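Local coordinates for periplasmic binding protein/LacI transcriptional regulator (Alkaliphilus metalliredigens, PDB 3CTP), which probably represses transcription as a LacI-family DNA-binding regulator, and binds D-xylulofuranose in a pocket of its periplasmic-binding-protein-like sensor region, at residues I63-P68 with L93-T98; N72-Q77 with Q284-L289; I121-Q126 with V139-H144; I150-D155 with Y291-L296. One frame throughout, in Å; residues are numbered along the deposited sequence. Where two conformers were deposited one is given.

Interaction 1: residues I63-P68 with L93-T98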
loop_
_atom_site.group_PDB
_atom_site.type_symbol
_atom_site.label_atom_id
_atom_site.label_comp_id
_atom_site.label_asym_id
_atom_site.label_seq_id
_atom_site.Cartn_x
_atom_site.Cartn_y
_atom_site.Cartn_z
ATOM N N ILE A 63 -4.722 -16.803 12.033
ATOM C CA ILE A 63 -3.744 -17.256 11.040
ATOM C C ILE A 63 -2.723 -16.138 10.850
ATOM O O ILE A 63 -3.082 -14.955 10.855
ATOM C CB ILE A 63 -4.445 -17.515 9.708
ATOM C CG1 ILE A 63 -5.249 -18.798 9.850
ATOM C CG2 ILE A 63 -3.426 -17.597 8.558
ATOM C CD1 ILE A 63 -6.391 -18.955 8.824
ATOM N N GLY A 64 -1.451 -16.490 10.721
ATOM C CA GLY A 64 -0.432 -15.467 10.463
ATOM C C GLY A 64 -0.185 -15.394 8.977
ATOM O O GLY A 64 0.047 -16.429 8.341
ATOM N N LEU A 65 -0.279 -14.208 8.409
ATOM C CA LEU A 65 0.006 -14.012 6.989
ATOM C C LEU A 65 1.301 -13.230 6.857
ATOM O O LEU A 65 1.363 -12.069 7.276
ATOM C CB LEU A 65 -1.113 -13.212 6.318
ATOM C CG LEU A 65 -0.864 -12.694 4.887
ATOM C CD1 LEU A 65 -0.555 -13.866 3.923
ATOM C CD2 LEU A 65 -2.048 -11.914 4.351
ATOM N N MET A 66 2.329 -13.852 6.288
ATOM C CA MET A 66 3.549 -13.136 6.026
ATOM C C MET A 66 3.455 -12.482 4.669
ATOM O O MET A 66 3.137 -13.164 3.661
ATOM C CB MET A 66 4.767 -14.072 6.200
ATOM C CG MET A 66 5.040 -14.292 7.783
ATOM S SD MET A 66 6.438 -15.152 8.207
ATOM C CE MET A 66 6.172 -16.601 7.215
ATOM N N VAL A 67 3.753 -11.183 4.671
ATOM C CA VAL A 67 3.650 -10.279 3.572
ATOM C C VAL A 67 5.073 -9.742 3.260
ATOM O O VAL A 67 5.699 -9.176 4.141
ATOM C CB VAL A 67 2.763 -9.070 4.047
ATOM C CG1 VAL A 67 2.488 -8.145 2.944
ATOM C CG2 VAL A 67 1.423 -9.572 4.653
ATOM N N PRO A 68 5.568 -9.826 1.989
ATOM C CA PRO A 68 6.848 -9.096 1.728
ATOM C C PRO A 68 6.764 -7.642 2.156
ATOM O O PRO A 68 7.392 -7.255 3.137
ATOM C CB PRO A 68 7.011 -9.154 0.203
ATOM C CG PRO A 68 6.287 -10.473 -0.162
ATOM C CD PRO A 68 5.150 -10.637 0.822
ATOM N N LEU A 93 -6.674 -12.586 11.126
ATOM C CA LEU A 93 -5.307 -12.626 10.592
ATOM C C LEU A 93 -4.391 -11.650 11.359
ATOM O O LEU A 93 -4.812 -10.552 11.719
ATOM C CB LEU A 93 -5.286 -12.113 9.156
ATOM C CG LEU A 93 -5.756 -12.909 7.968
ATOM C CD1 LEU A 93 -5.375 -12.119 6.712
ATOM C CD2 LEU A 93 -5.067 -14.247 7.979
ATOM N N PHE A 94 -3.153 -12.065 11.586
ATOM C CA PHE A 94 -2.062 -11.153 11.950
ATOM C C PHE A 94 -1.214 -10.998 10.700
ATOM O O PHE A 94 -0.815 -12.010 10.108
ATOM C CB PHE A 94 -1.170 -11.763 13.030
ATOM C CG PHE A 94 -1.778 -11.798 14.408
ATOM C CD1 PHE A 94 -2.664 -10.832 14.809
ATOM C CD2 PHE A 94 -1.395 -12.769 15.305
ATOM C CE1 PHE A 94 -3.214 -10.853 16.108
ATOM C CE2 PHE A 94 -1.917 -12.792 16.576
ATOM C CZ PHE A 94 -2.831 -11.855 16.972
ATOM N N LEU A 95 -0.919 -9.774 10.278
ATOM C CA LEU A 95 -0.028 -9.575 9.131
ATOM C C LEU A 95 1.372 -9.304 9.623
ATOM O O LEU A 95 1.558 -8.541 10.574
ATOM C CB LEU A 95 -0.443 -8.373 8.289
ATOM C CG LEU A 95 -1.895 -8.259 7.907
ATOM C CD1 LEU A 95 -2.020 -7.037 6.942
ATOM C CD2 LEU A 95 -2.329 -9.516 7.211
ATOM N N CYS A 96 2.354 -9.925 8.968
ATOM C CA CYS A 96 3.755 -9.813 9.364
ATOM C C CYS A 96 4.550 -9.418 8.153
ATOM O O CYS A 96 4.533 -10.070 7.124
ATOM C CB CYS A 96 4.269 -11.171 9.865
ATOM S SG CYS A 96 3.374 -11.768 11.349
ATOM N N ASN A 97 5.281 -8.327 8.309
ATOM C CA ASN A 97 5.993 -7.732 7.255
ATOM C C ASN A 97 7.397 -8.372 7.124
ATOM O O ASN A 97 8.232 -8.140 7.984
ATOM C CB ASN A 97 6.181 -6.292 7.735
ATOM C CG ASN A 97 6.945 -5.495 6.800
ATOM O OD1 ASN A 97 7.418 -6.025 5.813
ATOM N ND2 ASN A 97 7.088 -4.196 7.078
ATOM N N THR A 98 7.666 -9.183 6.097
ATOM C CA THR A 98 9.023 -9.831 6.068
ATOM C C THR A 98 10.033 -9.089 5.215
ATOM O O THR A 98 11.238 -9.362 5.293
ATOM C CB THR A 98 8.989 -11.280 5.571
ATOM O OG1 THR A 98 8.552 -11.282 4.214
ATOM C CG2 THR A 98 8.089 -12.157 6.447
#
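Leu65 and Leu95 lie side by side and point the same way, with CD2 of Leu65 3.7 Å from CD2 of Leu95. Leu93 crosses Ile63 obliquely and sets its CD2 3.7 Å from CB of Ile63. Together with Val67 these branched side chains make this face largely apolar, with Asn97 at its end, as suits a surface buried under a helix. On the other face Met66 carries the contact. Its CG stands beside the backbone N (chi1 -76°) and meets CB of Cys96 at 3.8 Å. Thr98 crosses this side chain at about a right angle, its methyl CG2 3.8 Å from SD of Met66. An alanine in place of Thr98 would probably open a gap beside the Met66 sulfur and let that flexible chain shift. Five backbone hydrogen bonds hold the register, the last from Thr98 N to Val67 O. Strand 62-67, helix 73-88 and strand 92-97 form a beta-alpha-beta unit, whose two parallel strands meet here. Strand 119-123 borders strand 62-67 on its other edge. Helix 73-88 covers Leu65 and Val67, helix 102-114 packs on Met66 and Cys96, and Phe94 stacks on Phe94 of the second subunit at the dimer interface.

Interaction 2: residues N72-Q77 with Q284-L289; sequences NPFFNQ and QPIEAL. With XLF (beta-D-xylulofuranose), chain C.
Gln77 and Ile286 bring the backbones of two helix starts closest, CA to CA 7.7 Å, and no hydrogen bond passes between the segments. Asn72 is the N-cap of helix 73-88: its OD1 accepts from Phe74 N at 2.9 Å, the donor above the carbonyl plane. Pro285, centre of an inverse gamma turn, is the N-cap of helix 286-302. Phe74 lies between the two helices. The Gln284 amide lies nearly flat over one face of its ring, the planes 13° apart and NE2 3.5 Å above the ring, offset toward the rim. Glutamine suits this place because its flat amide can cover an aromatic and still bond outward: NE2 donates to O3 of beta-D-xylulofuranose at 3.0 Å and to Asp267, and OE1 is hydrogen-bonded to Ser154 OG. Ile286 slides past the same ring, CG1 3.7 Å from CE1 of Phe74, while its CD1 reaches CB of Gln77 at 3.8 Å. Asn72 ND2 gives a 2.8 Å bond to sugar O1, CD2 of Phe74 touches C1 at 3.5 Å, and Phe75 CE2 lies near C1. Aromatic rings against sugar carbons, with amides binding the hydroxyls, are characteristic of sugar sites in periplasmic binding proteins and their LacI-family relatives.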
loop_
_atom_site.group_PDB
_atom_site.type_symbol
_atom_site.label_atom_id
_atom_site.label_comp_id
_atom_site.label_asym_id
_atom_site.label_seq_id
_atom_site.Cartn_x
_atom_site.Cartn_y
_atom_site.Cartn_z
ATOM N N ASN A 72 3.599 -2.675 -1.478
ATOM C CA ASN A 72 3.221 -3.063 -2.850
ATOM C C ASN A 72 1.714 -3.299 -2.899
ATOM O O ASN A 72 1.197 -4.145 -2.165
ATOM C CB ASN A 72 3.995 -4.344 -3.205
ATOM C CG ASN A 72 3.664 -4.858 -4.585
ATOM O OD1 ASN A 72 2.641 -4.488 -5.195
ATOM N ND2 ASN A 72 4.551 -5.724 -5.112
ATOM N N PRO A 73 1.004 -2.500 -3.706
ATOM C CA PRO A 73 -0.448 -2.615 -3.788
ATOM C C PRO A 73 -0.931 -4.031 -3.937
ATOM O O PRO A 73 -1.947 -4.397 -3.369
ATOM C CB PRO A 73 -0.779 -1.808 -5.055
ATOM C CG PRO A 73 0.209 -0.679 -4.975
ATOM C CD PRO A 73 1.508 -1.388 -4.553
ATOM N N PHE A 74 -0.213 -4.857 -4.688
ATOM C CA PHE A 74 -0.705 -6.220 -4.893
ATOM C C PHE A 74 -0.793 -6.947 -3.540
ATOM O O PHE A 74 -1.760 -7.669 -3.255
ATOM C CB PHE A 74 0.252 -7.009 -5.817
ATOM C CG PHE A 74 -0.140 -8.467 -5.950
ATOM C CD1 PHE A 74 -1.173 -8.825 -6.798
ATOM C CD2 PHE A 74 0.490 -9.431 -5.182
ATOM C CE1 PHE A 74 -1.572 -10.173 -6.898
ATOM C CE2 PHE A 74 0.109 -10.780 -5.257
ATOM C CZ PHE A 74 -0.933 -11.139 -6.121
ATOM N N PHE A 75 0.207 -6.766 -2.690
ATOM C CA PHE A 75 0.154 -7.494 -1.419
ATOM C C PHE A 75 -0.856 -6.908 -0.443
ATOM O O PHE A 75 -1.404 -7.656 0.388
ATOM C CB PHE A 75 1.533 -7.605 -0.763
ATOM C CG PHE A 75 2.427 -8.567 -1.483
ATOM C CD1 PHE A 75 2.126 -9.928 -1.484
ATOM C CD2 PHE A 75 3.518 -8.113 -2.185
ATOM C CE1 PHE A 75 2.938 -10.838 -2.200
ATOM C CE2 PHE A 75 4.311 -9.008 -2.911
ATOM C CZ PHE A 75 4.032 -10.367 -2.900
ATOM N N ASN A 76 -1.098 -5.611 -0.498
ATOM C CA ASN A 76 -2.167 -5.158 0.397
ATOM C C ASN A 76 -3.540 -5.598 -0.087
ATOM O O ASN A 76 -4.420 -5.903 0.718
ATOM C CB ASN A 76 -2.069 -3.679 0.799
ATOM C CG ASN A 76 -2.186 -2.716 -0.341
ATOM O OD1 ASN A 76 -3.249 -2.645 -0.980
ATOM N ND2 ASN A 76 -1.146 -1.833 -0.526
ATOM N N GLN A 77 -3.764 -5.688 -1.374
ATOM C CA GLN A 77 -5.034 -6.208 -1.850
ATOM C C GLN A 77 -5.166 -7.684 -1.548
ATOM O O GLN A 77 -6.178 -8.118 -1.146
ATOM C CB GLN A 77 -5.173 -6.015 -3.343
ATOM C CG GLN A 77 -5.311 -4.549 -3.770
ATOM C CD GLN A 77 -5.335 -4.370 -5.263
ATOM O OE1 GLN A 77 -4.366 -4.004 -5.855
ATOM N NE2 GLN A 77 -6.462 -4.591 -5.841
ATOM N N GLN A 284 -3.351 -11.146 -12.112
ATOM C CA GLN A 284 -3.363 -12.250 -11.140
ATOM C C GLN A 284 -4.708 -12.309 -10.451
ATOM O O GLN A 284 -5.217 -11.265 -9.994
ATOM C CB GLN A 284 -2.298 -12.039 -10.053
ATOM C CG GLN A 284 -0.879 -12.115 -10.547
ATOM C CD GLN A 284 0.077 -12.402 -9.407
ATOM O OE1 GLN A 284 0.054 -13.492 -8.850
ATOM N NE2 GLN A 284 0.962 -11.443 -9.084
ATOM N N PRO A 285 -5.320 -13.505 -10.392
ATOM C CA PRO A 285 -6.700 -13.575 -9.903
ATOM C C PRO A 285 -6.736 -13.617 -8.388
ATOM O O PRO A 285 -6.773 -14.697 -7.773
ATOM C CB PRO A 285 -7.224 -14.888 -10.496
ATOM C CG PRO A 285 -5.978 -15.756 -10.643
ATOM C CD PRO A 285 -4.851 -14.774 -10.988
ATOM N N ILE A 286 -6.681 -12.431 -7.779
ATOM C CA ILE A 286 -6.544 -12.337 -6.330
ATOM C C ILE A 286 -7.648 -13.105 -5.598
ATOM O O ILE A 286 -7.389 -13.782 -4.593
ATOM C CB ILE A 286 -6.519 -10.847 -5.891
ATOM C CG1 ILE A 286 -5.195 -10.225 -6.379
ATOM C CG2 ILE A 286 -6.631 -10.729 -4.392
ATOM C CD1 ILE A 286 -5.013 -8.719 -6.023
ATOM N N GLU A 287 -8.893 -12.998 -6.070
ATOM C CA GLU A 287 -9.967 -13.711 -5.366
ATOM C C GLU A 287 -9.733 -15.225 -5.390
ATOM O O GLU A 287 -9.908 -15.918 -4.358
ATOM C CB GLU A 287 -11.357 -13.392 -5.947
ATOM C CG GLU A 287 -11.797 -11.960 -5.676
ATOM C CD GLU A 287 -12.394 -11.774 -4.300
ATOM O OE1 GLU A 287 -12.908 -12.762 -3.726
ATOM O OE2 GLU A 287 -12.373 -10.628 -3.800
ATOM N N ALA A 288 -9.393 -15.772 -6.559
ATOM C CA ALA A 288 -9.131 -17.217 -6.633
ATOM C C ALA A 288 -7.901 -17.614 -5.809
ATOM O O ALA A 288 -7.884 -18.681 -5.171
ATOM C CB ALA A 288 -8.948 -17.668 -8.089
ATOM N N LEU A 289 -6.851 -16.795 -5.844
ATOM C CA LEU A 289 -5.653 -17.112 -5.055
ATOM C C LEU A 289 -5.992 -17.138 -3.572
ATOM O O LEU A 289 -5.600 -18.058 -2.852
ATOM C CB LEU A 289 -4.568 -16.058 -5.280
ATOM C CG LEU A 289 -3.927 -16.103 -6.664
ATOM C CD1 LEU A 289 -3.176 -14.786 -6.913
ATOM C CD2 LEU A 289 -2.960 -17.304 -6.776
HETATM O O4 XLF C . 6.753 -12.031 -6.723
HETATM C C4 XLF C . 5.964 -11.365 -7.713
HETATM C C5 XLF C . 6.634 -10.033 -8.012
HETATM O O5 XLF C . 5.796 -9.029 -7.428
HETATM C C3 XLF C . 4.601 -10.989 -7.154
HETATM O O3 XLF C . 3.557 -11.802 -7.706
HETATM C C2 XLF C . 4.482 -9.555 -7.593
HETATM O O2 XLF C . 4.113 -9.474 -8.985
HETATM C C1 XLF C . 3.524 -8.755 -6.735
HETATM O O1 XLF C . 3.562 -7.379 -7.141
#

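Interaction 3: residues I121-Q126 with V139-H144. With XLF (beta-D-xylulofuranose), chain C.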
loop_
_atom_site.group_PDB
_atom_site.type_symbol
_atom_site.label_atom_id
_atom_site.label_comp_id
_atom_site.label_asym_id
_atom_site.label_seq_id
_atom_site.Cartn_x
_atom_site.Cartn_y
_atom_site.Cartn_z
ATOM N N ILE A 121 0.588 -18.512 6.498
ATOM C CA ILE A 121 0.677 -18.360 5.040
ATOM C C ILE A 121 1.997 -17.654 4.788
ATOM O O ILE A 121 2.166 -16.512 5.187
ATOM C CB ILE A 121 -0.493 -17.498 4.483
ATOM C CG1 ILE A 121 -1.826 -18.176 4.797
ATOM C CG2 ILE A 121 -0.312 -17.277 2.953
ATOM C CD1 ILE A 121 -3.054 -17.189 4.718
ATOM N N ALA A 122 2.899 -18.315 4.054
ATOM C CA ALA A 122 4.274 -17.852 3.851
ATOM C C ALA A 122 4.502 -17.352 2.422
ATOM O O ALA A 122 4.633 -18.148 1.477
ATOM C CB ALA A 122 5.236 -19.008 4.170
ATOM N N SER A 123 4.568 -16.031 2.258
ATOM C CA SER A 123 4.645 -15.441 0.919
ATOM C C SER A 123 6.088 -15.212 0.484
ATOM O O SER A 123 6.910 -14.658 1.245
ATOM C CB SER A 123 3.832 -14.118 0.814
ATOM O OG SER A 123 2.488 -14.334 1.187
ATOM N N ARG A 124 6.400 -15.628 -0.744
ATOM C CA ARG A 124 7.695 -15.318 -1.313
ATOM C C ARG A 124 8.821 -15.686 -0.327
ATOM O O ARG A 124 9.808 -14.942 -0.131
ATOM C CB ARG A 124 7.746 -13.843 -1.758
ATOM C CG ARG A 124 8.643 -13.620 -2.948
ATOM C CD ARG A 124 8.149 -12.442 -3.783
ATOM N NE ARG A 124 8.369 -11.157 -3.098
ATOM C CZ ARG A 124 7.905 -10.001 -3.575
ATOM N NH1 ARG A 124 8.159 -8.861 -2.938
ATOM N NH2 ARG A 124 7.207 -9.993 -4.722
ATOM N N SER A 125 8.682 -16.860 0.273
ATOM C CA SER A 125 9.615 -17.290 1.316
ATOM C C SER A 125 11.048 -17.454 0.816
ATOM O O SER A 125 11.280 -17.945 -0.297
ATOM C CB SER A 125 9.156 -18.645 1.895
ATOM O OG SER A 125 10.088 -19.104 2.888
ATOM N N GLN A 126 12.007 -17.101 1.677
ATOM C CA GLN A 126 13.422 -17.406 1.425
ATOM C C GLN A 126 14.007 -18.466 2.358
ATOM O O GLN A 126 15.205 -18.780 2.295
ATOM C CB GLN A 126 14.263 -16.142 1.473
ATOM C CG GLN A 126 13.856 -15.170 0.373
ATOM C CD GLN A 126 14.753 -13.966 0.318
ATOM O OE1 GLN A 126 15.938 -14.035 0.684
ATOM N NE2 GLN A 126 14.208 -12.849 -0.141
ATOM N N VAL A 139 0.971 -23.011 4.395
ATOM C CA VAL A 139 0.907 -23.039 2.933
ATOM C C VAL A 139 1.745 -21.874 2.404
ATOM O O VAL A 139 1.968 -20.894 3.128
ATOM C CB VAL A 139 -0.506 -22.960 2.361
ATOM C CG1 VAL A 139 -1.318 -24.165 2.844
ATOM C CG2 VAL A 139 -1.218 -21.644 2.756
ATOM N N ALA A 140 2.244 -22.001 1.173
ATOM C CA ALA A 140 3.193 -20.997 0.643
ATOM C C ALA A 140 2.597 -20.318 -0.561
ATOM O O ALA A 140 1.931 -20.965 -1.366
ATOM C CB ALA A 140 4.488 -21.677 0.211
ATOM N N PHE A 141 2.815 -19.007 -0.673
ATOM C CA PHE A 141 2.519 -18.279 -1.926
ATOM C C PHE A 141 3.810 -18.070 -2.756
ATOM O O PHE A 141 4.793 -17.508 -2.240
ATOM C CB PHE A 141 1.812 -16.936 -1.609
ATOM C CG PHE A 141 1.547 -16.072 -2.832
ATOM C CD1 PHE A 141 0.669 -16.493 -3.824
ATOM C CD2 PHE A 141 2.178 -14.842 -2.976
ATOM C CE1 PHE A 141 0.428 -15.673 -4.952
ATOM C CE2 PHE A 141 1.944 -14.028 -4.100
ATOM C CZ PHE A 141 1.078 -14.450 -5.072
ATOM N N GLU A 142 3.810 -18.584 -3.996
ATOM C CA GLU A 142 4.914 -18.455 -4.975
ATOM C C GLU A 142 6.144 -19.301 -4.773
ATOM O O GLU A 142 6.484 -20.125 -5.637
ATOM C CB GLU A 142 5.332 -17.000 -5.177
ATOM C CG GLU A 142 4.205 -16.244 -5.881
ATOM C CD GLU A 142 4.574 -14.818 -6.273
ATOM O OE1 GLU A 142 3.788 -14.210 -7.045
ATOM O OE2 GLU A 142 5.629 -14.315 -5.817
ATOM N N ASN A 143 6.890 -19.039 -3.698
ATOM C CA ASN A 143 8.163 -19.722 -3.563
ATOM C C ASN A 143 7.965 -21.040 -2.840
ATOM O O ASN A 143 7.274 -21.102 -1.814
ATOM C CB ASN A 143 9.148 -18.869 -2.754
ATOM C CG ASN A 143 9.765 -17.747 -3.558
ATOM O OD1 ASN A 143 9.447 -17.532 -4.726
ATOM N ND2 ASN A 143 10.678 -17.010 -2.915
ATOM N N HIS A 144 8.599 -22.075 -3.371
ATOM C CA HIS A 144 8.535 -23.406 -2.771
ATOM C C HIS A 144 9.400 -23.439 -1.528
ATOM O O HIS A 144 10.530 -22.965 -1.541
ATOM C CB HIS A 144 9.040 -24.432 -3.788
ATOM C CG HIS A 144 8.092 -24.632 -4.929
ATOM N ND1 HIS A 144 8.055 -23.794 -6.024
ATOM C CD2 HIS A 144 7.110 -25.547 -5.122
ATOM C CE1 HIS A 144 7.089 -24.181 -6.844
ATOM N NE2 HIS A 144 6.501 -25.242 -6.319
HETATM O O4 XLF C . 6.753 -12.031 -6.723
HETATM C C4 XLF C . 5.964 -11.365 -7.713
HETATM C C5 XLF C . 6.634 -10.033 -8.012
HETATM O O5 XLF C . 5.796 -9.029 -7.428
HETATM C C3 XLF C . 4.601 -10.989 -7.154
HETATM O O3 XLF C . 3.557 -11.802 -7.706
HETATM C C2 XLF C . 4.482 -9.555 -7.593
HETATM O O2 XLF C . 4.113 -9.474 -8.985
HETATM C C1 XLF C . 3.524 -8.755 -6.735
HETATM O O1 XLF C . 3.562 -7.379 -7.141
HETATM O O HOH W 1 6.705 -18.865 -0.331
#
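Arg124 meets the neighbouring strand first through its backbone, N donating to Phe141 O at 2.9 Å, just where strand 119-123 ends. Its CB points away from segment 139-144. CG passes 4.0 Å from ND2 of Asn143. CD touches O4 of beta-D-xylulofuranose at 3.3 Å and lies near Glu142 OE2, and a bend there (chi3 71°) places NE. At the tip, NH2 donates to sugar O4 at 2.9 Å, in the guanidinium plane, and weakly to O5, while NH1 forms salt bridges with Asp100 and Asp213. An alanine here would probably leave both aspartates short of a countercharge and O4 without this donor. Glu142 runs alongside, its CG over the centre of the Phe141 ring, and accepts from sugar O3 at OE1 (2.5 Å) and from O4 at OE2 (2.7 Å). Asn143 ties the two loops together, its ND2 giving a nearly straight 2.8 Å bond to Ser125 O. Both Arg124 and Glu142 line the ligand pocket, at the ends of neighbouring parallel strands. O4 accepts from Arg124 and donates to Glu142, though NH2 of Arg124 and OE2 of Glu142 stay 4.7 Å apart. Such opposed charges would probably polarise this hydroxyl, consistent with a site that reads it.

Interaction 4: residues I150-D155 with Y291-L296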
loop_
_atom_site.group_PDB
_atom_site.type_symbol
_atom_site.label_atom_id
_atom_site.label_comp_id
_atom_site.label_asym_id
_atom_site.label_seq_id
_atom_site.Cartn_x
_atom_site.Cartn_y
_atom_site.Cartn_z
ATOM N N ILE A 150 2.324 -27.116 0.503
ATOM C CA ILE A 150 1.648 -26.757 -0.739
ATOM C C ILE A 150 2.025 -25.353 -1.155
ATOM O O ILE A 150 2.053 -24.456 -0.320
ATOM C CB ILE A 150 0.138 -26.752 -0.525
ATOM C CG1 ILE A 150 -0.352 -28.194 -0.280
ATOM C CG2 ILE A 150 -0.594 -26.153 -1.772
ATOM C CD1 ILE A 150 -1.827 -28.258 0.200
ATOM N N THR A 151 2.273 -25.155 -2.438
ATOM C CA THR A 151 2.608 -23.823 -2.980
ATOM C C THR A 151 1.498 -23.396 -3.950
ATOM O O THR A 151 1.140 -24.148 -4.890
ATOM C CB THR A 151 3.947 -23.886 -3.759
ATOM O OG1 THR A 151 4.958 -24.503 -2.945
ATOM C CG2 THR A 151 4.402 -22.496 -4.172
ATOM N N ILE A 152 0.945 -22.196 -3.735
ATOM C CA ILE A 152 -0.105 -21.642 -4.576
ATOM C C ILE A 152 0.519 -20.461 -5.331
ATOM O O ILE A 152 1.246 -19.656 -4.747
ATOM C CB ILE A 152 -1.282 -21.097 -3.695
ATOM C CG1 ILE A 152 -1.912 -22.199 -2.814
ATOM C CG2 ILE A 152 -2.375 -20.466 -4.563
ATOM C CD1 ILE A 152 -1.232 -22.386 -1.381
ATOM N N SER A 153 0.218 -20.331 -6.608
ATOM C CA SER A 153 0.783 -19.238 -7.379
ATOM C C SER A 153 -0.098 -18.907 -8.549
ATOM O O SER A 153 -0.993 -19.685 -8.860
ATOM C CB SER A 153 2.156 -19.671 -7.867
ATOM O OG SER A 153 2.811 -18.600 -8.527
ATOM N N SER A 154 0.118 -17.753 -9.192
ATOM C CA SER A 154 -0.488 -17.535 -10.499
ATOM C C SER A 154 0.351 -18.241 -11.562
ATOM O O SER A 154 1.458 -18.681 -11.284
ATOM C CB SER A 154 -0.566 -16.048 -10.845
ATOM O OG SER A 154 -1.442 -15.349 -9.948
ATOM N N ASP A 155 -0.173 -18.322 -12.783
ATOM C CA ASP A 155 0.550 -18.948 -13.891
ATOM C C ASP A 155 1.563 -17.973 -14.464
ATOM O O ASP A 155 1.384 -17.369 -15.521
ATOM C CB ASP A 155 -0.465 -19.414 -14.949
ATOM C CG ASP A 155 0.158 -20.240 -16.032
ATOM O OD1 ASP A 155 1.398 -20.451 -16.028
ATOM O OD2 ASP A 155 -0.635 -20.638 -16.919
ATOM N N TYR A 291 -8.968 -17.407 -2.044
ATOM C CA TYR A 291 -9.858 -18.514 -1.760
ATOM C C TYR A 291 -9.077 -19.813 -1.605
ATOM O O TYR A 291 -9.277 -20.584 -0.642
ATOM C CB TYR A 291 -10.901 -18.663 -2.892
ATOM C CG TYR A 291 -11.702 -19.949 -2.820
ATOM C CD1 TYR A 291 -12.807 -20.042 -2.009
ATOM C CD2 TYR A 291 -11.331 -21.062 -3.563
ATOM C CE1 TYR A 291 -13.535 -21.229 -1.920
ATOM C CE2 TYR A 291 -12.069 -22.252 -3.497
ATOM C CZ TYR A 291 -13.164 -22.312 -2.673
ATOM O OH TYR A 291 -13.904 -23.477 -2.602
ATOM N N THR A 292 -8.184 -20.059 -2.550
ATOM C CA THR A 292 -7.450 -21.320 -2.608
ATOM C C THR A 292 -6.501 -21.454 -1.420
ATOM O O THR A 292 -6.412 -22.493 -0.798
ATOM C CB THR A 292 -6.710 -21.406 -3.949
ATOM O OG1 THR A 292 -7.707 -21.422 -4.984
ATOM C CG2 THR A 292 -5.843 -22.682 -4.049
ATOM N N ILE A 293 -5.786 -20.367 -1.112
ATOM C CA ILE A 293 -4.836 -20.399 -0.015
ATOM C C ILE A 293 -5.573 -20.751 1.278
ATOM O O ILE A 293 -5.127 -21.608 2.061
ATOM C CB ILE A 293 -4.176 -19.012 0.111
ATOM C CG1 ILE A 293 -3.204 -18.764 -1.052
ATOM C CG2 ILE A 293 -3.528 -18.821 1.471
ATOM C CD1 ILE A 293 -2.712 -17.298 -1.172
ATOM N N ILE A 294 -6.718 -20.095 1.510
ATOM C CA ILE A 294 -7.447 -20.353 2.747
ATOM C C ILE A 294 -8.082 -21.756 2.744
ATOM O O ILE A 294 -8.038 -22.476 3.744
ATOM C CB ILE A 294 -8.488 -19.263 2.963
ATOM C CG1 ILE A 294 -7.772 -17.967 3.340
ATOM C CG2 ILE A 294 -9.500 -19.689 4.036
ATOM C CD1 ILE A 294 -7.009 -18.028 4.661
ATOM N N GLU A 295 -8.668 -22.164 1.626
ATOM C CA GLU A 295 -9.256 -23.497 1.553
ATOM C C GLU A 295 -8.234 -24.549 1.896
ATOM O O GLU A 295 -8.520 -25.464 2.665
ATOM C CB GLU A 295 -9.776 -23.793 0.146
ATOM C CG GLU A 295 -11.132 -23.199 -0.182
ATOM C CD GLU A 295 -12.237 -23.643 0.758
ATOM O OE1 GLU A 295 -12.504 -24.870 0.879
ATOM O OE2 GLU A 295 -12.842 -22.758 1.356
ATOM N N LEU A 296 -7.038 -24.432 1.329
ATOM C CA LEU A 296 -6.018 -25.469 1.527
ATOM C C LEU A 296 -5.444 -25.391 2.943
ATOM O O LEU A 296 -5.215 -26.420 3.592
ATOM C CB LEU A 296 -4.906 -25.326 0.495
ATOM C CG LEU A 296 -5.366 -25.561 -0.935
ATOM C CD1 LEU A 296 -4.252 -25.220 -1.930
ATOM C CD2 LEU A 296 -5.791 -27.046 -1.107
#
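Ile152 is the bump of this contact, and the hollow that takes it is formed on helix 286-302 by Thr292, Ile293 and Leu296. Its CG2 meets two carbons of the helix surface, CG2 of Thr292 at 4.1 Å and CG1 of Ile293 at 4.0 Å. The CG1 branch slides past Leu296, 3.9 Å from its CD1. A chi2 of 89° sets CD1 of Ile152 near both CG1 of Ile293 and CD1 of Leu296. The fit is reciprocal: Leu296 puts its CD1 between Ile150 and Ile152, whose side chains point to the helix while that of Thr151 points away, and lies 3.8 Å from CG2 of Ile150. Isoleucine suits the bump because its CB, CG1, CG2 and CD1 all find partners; Thr292 adds its one methyl, its hydroxyl being hydrogen-bonded to Ala288 O. The strand and helix segments run antiparallel at 171°, their axes 9.2 Å apart, a helix packed on the face of a beta-sheet in an alpha/beta domain. Within the sheet, strand 151-154 lies between strands 138-141 and 311-318. Tyr311 of the latter packs on Thr292 and Leu296, Leu289 one turn earlier in the helix extends the cover over Ile152, and Ile294 packs against helix 73-88.

Interactions 1, 3 and 4 follow one another along the chain and share one mixed sheet, where strands 92-97, 62-67, 119-123, 138-141 and 151-154 lie in that order; the centres of 1 and 3 are about 11 Å apart, those of 3 and 4 about 10 Å. Interaction 2 joins helix 73-88, which connects the strands of interaction 1, to helix 286-302, which also serves interaction 4. Its segments alternate with those of interactions 1 and 4, and interaction 3 falls between them. Interactions 2 and 3 both touch the sugar and meet through Phe74, Phe75 and Phe141. Interactions 1 and 2 also touch the second subunit, so one domain carries part of the pocket and part of the dimer interface.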